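Local coordinates for protein mannan endo-1,4-beta-mannosidase (Mytilus edulis, PDB 2C0H) that hydrolyses internal beta-1,4-mannosidic linkages in the backbones of mannans, acting as a monomeric endo-mannanase of glycoside hydrolase family 5, at residues V64-E69 against F109-G114. The protein carries 3 engineered substitutions. Numbering follows the deposited sequence.
Sequences VWLHIE and FTLWNG
Thr110 CG2 lies over one face of the Trp65 indole, with Thr110 CB 3.6 Å from Trp65 CD1; the in-plane edge of the ring meets Ile68 CD1, and Asn113 crosses obliquely, its ND2 3.5 Å from Trp65 CZ3 with amide and ring planes 47° apart. His67 CD2 lies 3.8 Å above one face of the Trp112 ring, nearer its rim than its centre, while Ile68 O lies at the edge. With Asn113 CG anti to its backbone N (chi1 -177°), CG comes within 3.7 Å of Trp65 CZ3; OD1, hydrogen-bonded to Asn162 ND2 and Ala115 N, helps fix the amide. Trp65 and Asn162 probably bind substrate. Replacing Trp65 with an alanine would probably deprive Thr110 CB and the Asn113 amide of their indole neighbour and cost the sugar site an aromatic wall. Thr110 N donates to Val64 O (2.8 Å, N-H...O 166°) and Thr110 O accepts from Leu66 N (2.8 Å), flanking bridge partner Trp65 as in parallel pairing; between Trp65 and Ile68 a beta bulge shifts the register by one, and Leu111 O accepts from Ile68 N at 3.0 Å and, weakly, from His67 N. In this TIM barrel strands 61-68 and 106-113 are neighbours; strand 155-162 flanks the second, helix 131-149 packs on Leu66, His67 and Leu111, and helix 121-129 on Trp112.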
loop_
_atom_site.group_PDB
_atom_site.type_symbol
_atom_site.label_atom_id
_atom_site.label_comp_id
_atom_site.label_asym_id
_atom_site.label_seq_id
_atom_site.Cartn_x
_atom_site.Cartn_y
_atom_site.Cartn_z
ATOM N N VAL A 64 0.991 5.481 5.494
ATOM C CA VAL A 64 1.607 6.791 5.300
ATOM C C VAL A 64 2.519 6.780 4.079
ATOM O O VAL A 64 3.194 5.794 3.836
ATOM C CB VAL A 64 2.383 7.228 6.554
ATOM C CG1 VAL A 64 3.591 6.365 6.802
ATOM C CG2 VAL A 64 2.795 8.680 6.474
ATOM N N TRP A 65 2.510 7.855 3.301
ATOM C CA TRP A 65 3.318 7.951 2.072
ATOM C C TRP A 65 4.679 8.595 2.360
ATOM O O TRP A 65 4.774 9.596 3.083
ATOM C CB TRP A 65 2.566 8.739 0.992
ATOM C CG TRP A 65 1.292 8.090 0.447
ATOM C CD1 TRP A 65 0.641 6.976 0.932
ATOM C CD2 TRP A 65 0.524 8.548 -0.654
ATOM N NE1 TRP A 65 -0.475 6.721 0.179
ATOM C CE2 TRP A 65 -0.584 7.683 -0.791
ATOM C CE3 TRP A 65 0.653 9.627 -1.539
ATOM C CZ2 TRP A 65 -1.543 7.853 -1.805
ATOM C CZ3 TRP A 65 -0.297 9.792 -2.539
ATOM C CH2 TRP A 65 -1.378 8.913 -2.660
ATOM N N LEU A 66 5.737 8.021 1.773
ATOM C CA LEU A 66 7.115 8.381 2.076
ATOM C C LEU A 66 7.776 9.217 0.947
ATOM O O LEU A 66 7.729 10.448 0.986
ATOM C CB LEU A 66 7.922 7.107 2.415
ATOM C CG LEU A 66 9.316 7.331 3.029
ATOM C CD1 LEU A 66 9.247 7.885 4.437
ATOM C CD2 LEU A 66 10.089 6.027 3.068
ATOM N N HIS A 67 8.337 8.594 -0.087
ATOM C CA HIS A 67 9.057 9.374 -1.125
ATOM C C HIS A 67 8.151 10.093 -2.123
ATOM O O HIS A 67 8.469 11.213 -2.531
ATOM C CB HIS A 67 10.014 8.507 -1.947
ATOM C CG HIS A 67 10.917 7.630 -1.144
ATOM N ND1 HIS A 67 11.706 8.097 -0.117
ATOM C CD2 HIS A 67 11.239 6.326 -1.304
ATOM C CE1 HIS A 67 12.439 7.099 0.355
ATOM N NE2 HIS A 67 12.175 6.016 -0.354
ATOM N N ILE A 68 7.076 9.415 -2.548
ATOM C CA ILE A 68 6.074 9.895 -3.513
ATOM C C ILE A 68 6.636 9.966 -4.941
ATOM O O ILE A 68 6.505 8.996 -5.701
ATOM C CB ILE A 68 5.385 11.173 -3.008
ATOM C CG1 ILE A 68 4.797 10.871 -1.611
ATOM C CG2 ILE A 68 4.314 11.617 -3.995
ATOM C CD1 ILE A 68 3.796 11.892 -1.050
ATOM N N GLU A 69 7.259 11.081 -5.312
ATOM C CA GLU A 69 7.940 11.182 -6.615
ATOM C C GLU A 69 9.377 11.669 -6.433
ATOM O O GLU A 69 9.978 12.193 -7.376
ATOM C CB GLU A 69 7.203 12.157 -7.551
ATOM C CG GLU A 69 5.917 11.662 -8.196
ATOM C CD GLU A 69 5.348 12.694 -9.177
ATOM O OE1 GLU A 69 5.321 12.435 -10.396
ATOM O OE2 GLU A 69 4.957 13.792 -8.725
ATOM N N PHE A 109 4.416 1.955 5.390
ATOM C CA PHE A 109 5.002 3.027 4.602
ATOM C C PHE A 109 4.851 2.756 3.087
ATOM O O PHE A 109 5.199 1.680 2.590
ATOM C CB PHE A 109 6.497 3.189 4.925
ATOM C CG PHE A 109 6.794 3.763 6.292
ATOM C CD1 PHE A 109 6.617 5.120 6.538
ATOM C CD2 PHE A 109 7.333 2.980 7.289
ATOM C CE1 PHE A 109 6.931 5.671 7.769
ATOM C CE2 PHE A 109 7.639 3.523 8.531
ATOM C CZ PHE A 109 7.446 4.870 8.767
ATOM N N THR A 110 4.322 3.728 2.346
ATOM C CA THR A 110 4.173 3.615 0.887
ATOM C C THR A 110 5.304 4.383 0.204
ATOM O O THR A 110 5.451 5.589 0.391
ATOM C CB THR A 110 2.817 4.177 0.405
ATOM O OG1 THR A 110 1.772 3.517 1.113
ATOM C CG2 THR A 110 2.604 3.944 -1.048
ATOM N N LEU A 111 6.105 3.699 -0.599
ATOM C CA LEU A 111 7.319 4.301 -1.135
ATOM C C LEU A 111 7.038 5.353 -2.227
ATOM O O LEU A 111 7.475 6.495 -2.073
ATOM C CB LEU A 111 8.248 3.200 -1.695
ATOM C CG LEU A 111 8.754 2.189 -0.669
ATOM C CD1 LEU A 111 9.583 1.161 -1.442
ATOM C CD2 LEU A 111 9.543 2.800 0.453
ATOM N N TRP A 112 6.330 4.961 -3.285
ATOM C CA TRP A 112 6.111 5.784 -4.500
ATOM C C TRP A 112 4.638 6.011 -4.812
ATOM O O TRP A 112 3.767 5.326 -4.281
ATOM C CB TRP A 112 6.775 5.135 -5.714
ATOM C CG TRP A 112 8.202 4.755 -5.462
ATOM C CD1 TRP A 112 8.687 3.488 -5.266
ATOM C CD2 TRP A 112 9.327 5.631 -5.366
ATOM N NE1 TRP A 112 10.023 3.531 -5.059
ATOM C CE2 TRP A 112 10.454 4.828 -5.110
ATOM C CE3 TRP A 112 9.493 7.022 -5.454
ATOM C CZ2 TRP A 112 11.741 5.362 -4.962
ATOM C CZ3 TRP A 112 10.777 7.555 -5.298
ATOM C CH2 TRP A 112 11.881 6.715 -5.057
ATOM N N ASN A 113 4.364 6.968 -5.698
ATOM C CA ASN A 113 2.991 7.257 -6.152
ATOM C C ASN A 113 2.885 7.353 -7.683
ATOM O O ASN A 113 3.605 8.137 -8.318
ATOM C CB ASN A 113 2.539 8.578 -5.527
ATOM C CG ASN A 113 1.107 8.928 -5.869
ATOM O OD1 ASN A 113 0.290 8.063 -6.157
ATOM N ND2 ASN A 113 0.802 10.223 -5.831
ATOM N N GLY A 114 1.945 6.610 -8.268
ATOM C CA GLY A 114 1.673 6.631 -9.704
ATOM C C GLY A 114 0.374 7.321 -10.120
ATOM O O GLY A 114 -0.003 7.276 -11.289
#